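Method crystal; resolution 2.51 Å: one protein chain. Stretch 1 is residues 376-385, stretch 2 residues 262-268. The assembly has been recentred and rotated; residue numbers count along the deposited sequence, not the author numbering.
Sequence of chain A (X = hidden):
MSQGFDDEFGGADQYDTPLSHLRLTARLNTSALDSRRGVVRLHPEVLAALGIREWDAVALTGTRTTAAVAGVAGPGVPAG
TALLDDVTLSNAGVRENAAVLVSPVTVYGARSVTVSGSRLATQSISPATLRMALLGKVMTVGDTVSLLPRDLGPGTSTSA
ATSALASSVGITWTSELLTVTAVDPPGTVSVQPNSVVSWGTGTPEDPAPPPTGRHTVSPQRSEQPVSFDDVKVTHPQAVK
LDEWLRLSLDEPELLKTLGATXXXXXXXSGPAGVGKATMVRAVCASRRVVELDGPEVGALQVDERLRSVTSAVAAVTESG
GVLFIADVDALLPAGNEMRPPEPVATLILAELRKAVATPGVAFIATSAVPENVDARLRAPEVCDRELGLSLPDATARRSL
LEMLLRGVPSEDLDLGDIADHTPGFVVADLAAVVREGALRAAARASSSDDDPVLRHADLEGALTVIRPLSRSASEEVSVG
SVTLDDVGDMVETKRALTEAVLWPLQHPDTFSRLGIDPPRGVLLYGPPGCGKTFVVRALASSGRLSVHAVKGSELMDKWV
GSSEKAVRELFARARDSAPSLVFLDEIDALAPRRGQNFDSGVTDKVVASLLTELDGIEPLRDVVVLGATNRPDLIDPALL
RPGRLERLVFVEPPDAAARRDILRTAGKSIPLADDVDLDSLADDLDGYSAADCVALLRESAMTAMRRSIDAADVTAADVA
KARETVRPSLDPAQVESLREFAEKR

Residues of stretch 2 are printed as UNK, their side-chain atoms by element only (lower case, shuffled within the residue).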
# COMPACT_ATOMS: atom_id res chain seq x y z
N ARG A 376 -3.20 -20.40 -10.62
CA ARG A 376 -2.46 -21.39 -11.39
C ARG A 376 -1.02 -20.95 -11.67
O ARG A 376 -0.22 -21.74 -12.16
CB ARG A 376 -3.19 -21.71 -12.69
CG ARG A 376 -4.57 -22.32 -12.47
CD ARG A 376 -5.39 -22.37 -13.75
NE ARG A 376 -5.71 -21.03 -14.25
CZ ARG A 376 -6.33 -20.79 -15.40
NH1 ARG A 376 -6.70 -21.80 -16.19
NH2 ARG A 376 -6.57 -19.54 -15.77
N LEU A 377 -0.71 -19.69 -11.37
CA LEU A 377 0.66 -19.19 -11.50
C LEU A 377 1.46 -19.56 -10.26
O LEU A 377 2.65 -19.87 -10.34
CB LEU A 377 0.68 -17.67 -11.70
CG LEU A 377 2.06 -16.99 -11.76
CD1 LEU A 377 2.11 -15.94 -12.86
CD2 LEU A 377 2.41 -16.37 -10.42
N ARG A 378 0.79 -19.54 -9.11
CA ARG A 378 1.41 -19.92 -7.85
C ARG A 378 1.31 -21.44 -7.70
O ARG A 378 0.64 -21.95 -6.80
CB ARG A 378 0.72 -19.20 -6.70
CG ARG A 378 0.66 -17.69 -6.90
CD ARG A 378 -0.16 -17.00 -5.82
NE ARG A 378 -1.57 -16.83 -6.19
CZ ARG A 378 -2.59 -17.01 -5.36
NH1 ARG A 378 -2.38 -17.38 -4.10
NH2 ARG A 378 -3.83 -16.84 -5.79
N ALA A 379 1.98 -22.14 -8.60
CA ALA A 379 1.93 -23.59 -8.67
C ALA A 379 3.32 -24.10 -9.04
O ALA A 379 4.10 -23.36 -9.64
CB ALA A 379 0.90 -24.02 -9.70
N PRO A 380 3.63 -25.36 -8.67
CA PRO A 380 4.95 -25.94 -8.95
C PRO A 380 5.38 -25.86 -10.41
O PRO A 380 6.59 -25.81 -10.68
CB PRO A 380 4.76 -27.41 -8.55
CG PRO A 380 3.72 -27.37 -7.49
CD PRO A 380 2.78 -26.27 -7.89
N GLU A 381 4.43 -25.83 -11.33
CA GLU A 381 4.75 -25.86 -12.76
C GLU A 381 5.18 -24.50 -13.30
O GLU A 381 5.90 -24.43 -14.30
CB GLU A 381 3.56 -26.39 -13.58
CG GLU A 381 3.15 -27.82 -13.23
CD GLU A 381 2.24 -27.88 -12.01
OE1 GLU A 381 1.48 -26.92 -11.78
OE2 GLU A 381 2.30 -28.90 -11.28
N VAL A 382 4.74 -23.42 -12.66
CA VAL A 382 5.13 -22.08 -13.08
C VAL A 382 5.99 -21.41 -12.01
O VAL A 382 7.22 -21.51 -12.05
CB VAL A 382 3.91 -21.20 -13.39
CG1 VAL A 382 4.34 -19.92 -14.09
CG2 VAL A 382 2.93 -21.97 -14.27
N CYS A 383 5.36 -20.73 -11.06
CA CYS A 383 6.10 -20.15 -9.93
C CYS A 383 6.01 -21.06 -8.71
O CYS A 383 5.00 -21.08 -8.00
CB CYS A 383 5.58 -18.76 -9.58
SG CYS A 383 5.93 -17.51 -10.84
N ASP A 384 7.08 -21.82 -8.47
CA ASP A 384 7.09 -22.81 -7.40
C ASP A 384 7.41 -22.19 -6.05
O ASP A 384 7.19 -22.80 -5.01
CB ASP A 384 8.09 -23.92 -7.72
CG ASP A 384 9.53 -23.43 -7.69
OD1 ASP A 384 10.00 -22.87 -8.70
OD2 ASP A 384 10.18 -23.60 -6.64
N ARG A 385 7.94 -20.97 -6.06
CA ARG A 385 8.34 -20.31 -4.82
C ARG A 385 8.07 -18.81 -4.85
O ARG A 385 7.92 -18.21 -5.92
CB ARG A 385 9.81 -20.59 -4.51
CG ARG A 385 10.78 -19.95 -5.48
CD ARG A 385 12.17 -20.55 -5.33
NE ARG A 385 12.24 -21.90 -5.89
CZ ARG A 385 13.25 -22.74 -5.69
NH1 ARG A 385 14.27 -22.38 -4.93
NH2 ARG A 385 13.23 -23.94 -6.25
N UNK A 262 15.79 -28.40 -11.37
CA UNK A 262 16.62 -27.37 -12.00
C UNK A 262 15.82 -26.14 -12.42
O UNK A 262 16.39 -25.07 -12.61
c UNK A 262 17.17 -28.08 -13.23
c UNK A 262 15.54 -29.54 -12.27
c UNK A 262 16.10 -29.07 -13.58
N UNK A 263 14.50 -26.30 -12.57
CA UNK A 263 13.65 -25.20 -13.02
C UNK A 263 13.45 -24.15 -11.92
O UNK A 263 13.58 -24.44 -10.73
c UNK A 263 13.11 -27.87 -16.31
n UNK A 263 12.29 -28.68 -15.69
n UNK A 263 13.21 -26.75 -15.62
c UNK A 263 12.30 -25.74 -13.49
c UNK A 263 11.83 -28.06 -14.54
c UNK A 263 12.41 -26.84 -14.49
N UNK A 264 13.13 -22.93 -12.33
CA UNK A 264 12.96 -21.84 -11.38
C UNK A 264 11.88 -20.85 -11.79
O UNK A 264 11.99 -20.18 -12.82
c UNK A 264 14.27 -19.99 -10.12
c UNK A 264 15.60 -19.26 -10.09
c UNK A 264 14.29 -21.11 -11.17
c UNK A 264 13.93 -20.56 -8.76
N UNK A 265 10.84 -20.75 -10.98
CA UNK A 265 9.79 -19.77 -11.16
C UNK A 265 9.56 -19.04 -9.86
O UNK A 265 9.32 -19.67 -8.82
N UNK A 266 9.64 -17.71 -9.89
CA UNK A 266 9.56 -16.93 -8.66
C UNK A 266 8.52 -15.81 -8.74
O UNK A 266 8.52 -15.04 -9.70
c UNK A 266 10.85 -15.58 -6.96
c UNK A 266 12.02 -17.35 -8.28
c UNK A 266 10.93 -16.30 -8.30
N UNK A 267 7.65 -15.74 -7.74
CA UNK A 267 6.73 -14.62 -7.60
C UNK A 267 7.18 -13.68 -6.48
O UNK A 267 7.18 -14.05 -5.31
c UNK A 267 4.26 -13.99 -7.20
c UNK A 267 4.17 -13.15 -8.47
c UNK A 267 2.89 -14.56 -6.83
c UNK A 267 5.31 -15.10 -7.34
N UNK A 268 7.58 -12.47 -6.85
CA UNK A 268 8.03 -11.49 -5.88
C UNK A 268 6.90 -10.53 -5.52
O UNK A 268 6.27 -9.95 -6.41
c UNK A 268 10.39 -11.60 -6.75
c UNK A 268 9.22 -10.68 -6.42
c UNK A 268 9.63 -9.60 -5.43

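Position 262 carries three side-chain carbons that close a ring onto its own backbone N. It touches nothing on stretch 1, and the ring identifies Pro262.

Position 263 has one carbon leading to a five-membered ring of three carbons and two nitrogens, an imidazole. The CB lies 6.0 Å from Asp384 OD1 and the ring farther still from stretch 1, so identity here is read from the atoms rather than from the contact: His263.

Position 264 holds four carbons, forked at the second. Its CA-to-CB bond points away from stretch 1, yet the end of the chain returns to lie over one face of the Arg385 guanidinium. Four carbons with that fork make Leu264, and its CD1 sits 3.6 Å from Arg385 NE.

Position 265 has no side-chain atoms at all. Its CA lies 3.2 Å from Val382 O in a nearly straight CA-H...O contact, and 3.9 Å from Cys383 CA. An ideally placed CB would fall 1.7 Å from Val382 O and 3.0 Å from Cys383 CA, both clashes. The residue is Gly265, and the close backbone packing leaves no room for a CB.

Position 266 shows one carbon carrying two more, a beta-branched trio. It shares a face of the sheet with Arg385, in a parallel bridge with a CA-CA distance of 5.3 Å. This is Val266; its CG2 comes 4.0 Å from Arg385 CG.

Position 267 again has four carbons forked at the second, near Leu377, Arg378 and Cys383. It is Leu267, whose CD2 lies 4.0 Å from Leu377 CD2 and 3.8 Å from Arg378 CG, while its CB is 4.3 Å from Cys383 CB.

Position 268 has one carbon bearing two, pointing away from stretch 1 and out of contact: Val268.

The rule of the contact is backbone pairing made possible by a bare position. Leu267 N donates to Arg385 O at 3.1 Å, nearly straight, while Gly265 O receives weak bonds from Asp384 N at 3.1 Å and Arg385 N at 3.3 Å. Asp384 extends this pairing with its side chain: Gly265 N donates to Asp384 OD1 at 3.2 Å. The other carboxylate oxygen, Asp384 OD2, takes a salt bridge from Arg385 NE at 2.8 Å, so one acid both caters to the neighbouring backbone and steadies the arginine that Leu264 covers. Leu267 adds the apolar packing, giving the polar ladder a greasy flank.

Stretch 2 (262-268) PHLGVLV
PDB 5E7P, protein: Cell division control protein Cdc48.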